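Local coordinates for archaeal actin homolog (Thermoplasma acidophilum, PDB 2FSJ), which polymerizes into helical bundles of filaments in a reaction that requires a nucleoside triphosphate and works best with ATP, at residues V88-A100 with S126-A140. Sequence-based numbering, arbitrary orientation.
Sequences VPQGDGRLASKEA and SGTPLGTFDLEVKAA
The guanidinium of R94 and the carboxylate of E136 cross with their planes 62° apart, and OE2 of E136 meets NE of R94 obliquely at 3.0 Å, a salt bridge. Bends at chi2 (-67°) and chi3 (-57°) fold the arginine chain back, bringing its end to a helix its CB turns away from. With an alanine in place of R94, the E136 carboxylate would probably lose its charged mate and be left to water. Two waters donate to OE1 of E136, each 2.6 Å away; one also accepts from A96 N and donates to E136 O. In this actin-like fold, the loop between strand 74-77 and helix 101-111 lies over the end of strand 120-128 and against helix 133-144 at E136, A139 and A140. T128 OG1 donates to G93 O (2.7 Å) from above the carbonyl plane. G93 packs its CA against G127 O; a CB there would hit that oxygen and T128 CA, and positive phi also suits glycine. D92 turns OD1 to the backbone N of Y30, an ATP-binding residue, and OD2 to Q171 NE2. L95 CD1 lies 3.4 Å from S126 OG, which is bonded to L26 O, while A96 CB presses on A139 CB at 3.5 Å.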
# COMPACT_ATOMS: atom_id res chain seq x y z
N VAL A 88 10.43 -8.41 3.18
CA VAL A 88 9.45 -7.44 2.65
C VAL A 88 8.71 -8.08 1.50
O VAL A 88 9.21 -9.04 0.89
CB VAL A 88 10.16 -6.12 2.22
CG1 VAL A 88 10.93 -5.51 3.40
CG2 VAL A 88 11.08 -6.33 1.02
N PRO A 89 7.50 -7.62 1.19
CA PRO A 89 6.74 -8.21 0.10
C PRO A 89 7.42 -8.00 -1.27
O PRO A 89 8.19 -7.06 -1.45
CB PRO A 89 5.44 -7.41 0.14
CG PRO A 89 5.36 -6.99 1.54
CD PRO A 89 6.77 -6.49 1.78
N GLN A 90 7.08 -8.85 -2.20
CA GLN A 90 7.52 -8.69 -3.60
C GLN A 90 6.75 -7.60 -4.34
O GLN A 90 7.26 -7.03 -5.32
CB GLN A 90 7.42 -10.04 -4.32
CG GLN A 90 8.44 -11.04 -3.80
CD GLN A 90 9.81 -10.76 -4.36
OE1 GLN A 90 10.68 -10.21 -3.66
NE2 GLN A 90 10.02 -11.10 -5.64
N GLY A 91 5.57 -7.25 -3.86
CA GLY A 91 4.80 -6.16 -4.45
C GLY A 91 3.54 -5.94 -3.61
O GLY A 91 3.34 -6.60 -2.58
N ASP A 92 2.66 -5.07 -4.08
CA ASP A 92 1.33 -4.86 -3.45
C ASP A 92 0.38 -6.07 -3.63
O ASP A 92 0.37 -6.77 -4.66
CB ASP A 92 0.61 -3.65 -4.07
CG ASP A 92 1.33 -2.32 -3.85
OD1 ASP A 92 1.99 -2.12 -2.83
OD2 ASP A 92 1.21 -1.38 -4.67
N GLY A 93 -0.47 -6.28 -2.63
CA GLY A 93 -1.52 -7.29 -2.71
C GLY A 93 -1.10 -8.72 -2.99
O GLY A 93 -1.85 -9.47 -3.65
N ARG A 94 0.07 -9.13 -2.47
CA ARG A 94 0.56 -10.50 -2.63
C ARG A 94 0.21 -11.33 -1.42
O ARG A 94 1.09 -11.80 -0.68
CB ARG A 94 2.07 -10.54 -2.86
CG ARG A 94 2.52 -9.71 -4.08
CD ARG A 94 2.05 -10.28 -5.41
NE ARG A 94 2.51 -11.66 -5.58
CZ ARG A 94 3.68 -12.03 -6.12
NH1 ARG A 94 4.56 -11.12 -6.60
NH2 ARG A 94 3.97 -13.33 -6.21
N LEU A 95 -1.09 -11.51 -1.22
CA LEU A 95 -1.59 -12.08 0.02
C LEU A 95 -1.30 -13.57 0.19
O LEU A 95 -1.28 -14.06 1.31
CB LEU A 95 -3.09 -11.86 0.13
CG LEU A 95 -3.71 -10.46 0.19
CD1 LEU A 95 -5.25 -10.58 0.38
CD2 LEU A 95 -3.15 -9.64 1.28
N ALA A 96 -1.03 -14.29 -0.91
CA ALA A 96 -0.67 -15.71 -0.84
C ALA A 96 0.80 -15.97 -0.63
O ALA A 96 1.20 -17.12 -0.49
CB ALA A 96 -1.15 -16.42 -2.10
N SER A 97 1.63 -14.93 -0.66
CA SER A 97 3.06 -15.07 -0.61
C SER A 97 3.57 -15.37 0.79
O SER A 97 2.92 -15.05 1.81
CB SER A 97 3.75 -13.79 -1.18
OG SER A 97 3.50 -12.65 -0.37
N LYS A 98 4.71 -16.03 0.84
CA LYS A 98 5.39 -16.28 2.11
C LYS A 98 5.73 -14.98 2.84
O LYS A 98 5.63 -14.90 4.08
CB LYS A 98 6.66 -17.11 1.89
N GLU A 99 6.09 -13.96 2.09
CA GLU A 99 6.48 -12.69 2.66
C GLU A 99 5.34 -11.94 3.34
O GLU A 99 5.55 -11.26 4.32
CB GLU A 99 7.11 -11.82 1.59
CG GLU A 99 8.42 -12.33 1.04
CD GLU A 99 8.27 -13.24 -0.19
OE1 GLU A 99 7.15 -13.66 -0.55
OE2 GLU A 99 9.32 -13.55 -0.79
N ALA A 100 4.13 -12.12 2.84
CA ALA A 100 2.93 -11.51 3.37
C ALA A 100 2.39 -12.16 4.64
O ALA A 100 1.81 -11.46 5.48
CB ALA A 100 1.79 -11.49 2.28
N SER A 126 -10.09 -7.32 1.08
CA SER A 126 -8.75 -6.92 0.63
C SER A 126 -8.75 -6.68 -0.89
O SER A 126 -9.78 -6.56 -1.55
CB SER A 126 -7.70 -7.93 1.06
OG SER A 126 -6.37 -7.38 0.99
N GLY A 127 -7.57 -6.55 -1.44
CA GLY A 127 -7.44 -6.26 -2.85
C GLY A 127 -6.04 -6.51 -3.35
O GLY A 127 -5.12 -6.83 -2.57
N THR A 128 -5.90 -6.39 -4.67
CA THR A 128 -4.64 -6.70 -5.34
C THR A 128 -4.69 -6.01 -6.74
O THR A 128 -5.79 -5.76 -7.28
CB THR A 128 -4.39 -8.25 -5.38
OG1 THR A 128 -3.08 -8.57 -5.92
CG2 THR A 128 -5.38 -8.96 -6.30
N PRO A 129 -3.53 -5.68 -7.30
CA PRO A 129 -3.50 -5.03 -8.63
C PRO A 129 -4.31 -5.74 -9.70
O PRO A 129 -4.31 -6.98 -9.80
CB PRO A 129 -1.99 -5.02 -8.96
CG PRO A 129 -1.36 -4.92 -7.58
CD PRO A 129 -2.17 -5.78 -6.72
N LEU A 130 -4.93 -4.97 -10.57
CA LEU A 130 -5.82 -5.53 -11.56
C LEU A 130 -5.16 -6.51 -12.55
O LEU A 130 -5.77 -7.49 -12.91
CB LEU A 130 -6.47 -4.39 -12.37
CG LEU A 130 -7.46 -4.83 -13.45
CD1 LEU A 130 -8.65 -5.55 -12.87
CD2 LEU A 130 -7.83 -3.60 -14.29
N GLY A 131 -3.92 -6.21 -12.98
CA GLY A 131 -3.23 -6.96 -14.03
C GLY A 131 -3.13 -8.47 -13.80
O GLY A 131 -3.22 -9.27 -14.76
N THR A 132 -2.98 -8.87 -12.53
CA THR A 132 -2.96 -10.29 -12.16
C THR A 132 -4.01 -10.60 -11.12
O THR A 132 -3.84 -11.52 -10.31
CB THR A 132 -1.60 -10.69 -11.61
OG1 THR A 132 -1.20 -9.81 -10.52
CG2 THR A 132 -0.53 -10.54 -12.66
N PHE A 133 -5.13 -9.87 -11.19
CA PHE A 133 -6.21 -9.97 -10.21
C PHE A 133 -6.76 -11.39 -10.04
O PHE A 133 -6.79 -11.92 -8.93
CB PHE A 133 -7.36 -9.05 -10.58
CG PHE A 133 -8.47 -9.00 -9.56
CD1 PHE A 133 -8.31 -8.28 -8.39
CD2 PHE A 133 -9.68 -9.66 -9.78
CE1 PHE A 133 -9.30 -8.25 -7.44
CE2 PHE A 133 -10.68 -9.60 -8.87
CZ PHE A 133 -10.49 -8.88 -7.68
N ASP A 134 -7.19 -12.01 -11.12
CA ASP A 134 -7.74 -13.37 -10.96
C ASP A 134 -6.76 -14.40 -10.39
O ASP A 134 -7.13 -15.18 -9.50
CB ASP A 134 -8.27 -13.87 -12.30
CG ASP A 134 -9.38 -13.06 -12.80
OD1 ASP A 134 -10.34 -12.79 -12.04
OD2 ASP A 134 -9.38 -12.61 -13.97
N LEU A 135 -5.51 -14.40 -10.87
CA LEU A 135 -4.45 -15.26 -10.32
C LEU A 135 -4.20 -15.06 -8.82
O LEU A 135 -4.16 -16.03 -8.05
CB LEU A 135 -3.08 -15.05 -11.04
CG LEU A 135 -2.77 -15.72 -12.39
CD1 LEU A 135 -1.42 -15.22 -12.92
CD2 LEU A 135 -2.75 -17.26 -12.30
N GLU A 136 -3.97 -13.81 -8.42
CA GLU A 136 -3.69 -13.50 -7.01
C GLU A 136 -4.93 -13.73 -6.14
O GLU A 136 -4.78 -14.10 -4.99
CB GLU A 136 -3.20 -12.06 -6.84
CG GLU A 136 -1.85 -11.79 -7.40
CD GLU A 136 -0.74 -12.52 -6.67
OE1 GLU A 136 -0.90 -12.85 -5.49
OE2 GLU A 136 0.29 -12.76 -7.30
N VAL A 137 -6.13 -13.49 -6.65
CA VAL A 137 -7.35 -13.77 -5.87
C VAL A 137 -7.46 -15.28 -5.60
O VAL A 137 -7.65 -15.70 -4.45
CB VAL A 137 -8.64 -13.22 -6.50
CG1 VAL A 137 -9.87 -13.77 -5.78
CG2 VAL A 137 -8.70 -11.70 -6.46
N LYS A 138 -7.28 -16.10 -6.64
CA LYS A 138 -7.33 -17.55 -6.50
C LYS A 138 -6.27 -18.02 -5.48
O LYS A 138 -6.63 -18.76 -4.52
CB LYS A 138 -7.10 -18.22 -7.86
CG LYS A 138 -7.02 -19.76 -7.80
CD LYS A 138 -6.77 -20.39 -9.16
CE LYS A 138 -6.94 -21.95 -9.11
NZ LYS A 138 -5.79 -22.59 -8.51
N ALA A 139 -5.03 -17.57 -5.62
CA ALA A 139 -3.94 -17.94 -4.70
C ALA A 139 -4.24 -17.55 -3.24
O ALA A 139 -3.94 -18.32 -2.32
CB ALA A 139 -2.61 -17.35 -5.13
N ALA A 140 -4.81 -16.35 -3.06
CA ALA A 140 -5.10 -15.79 -1.73
C ALA A 140 -6.19 -16.60 -1.04
O ALA A 140 -6.09 -16.96 0.15
CB ALA A 140 -5.53 -14.36 -1.83
O HOH W 1 0.76 -13.79 -3.67
O HOH W 2 1.32 -15.43 -6.59
O HOH W 3 -2.42 -13.30 -3.43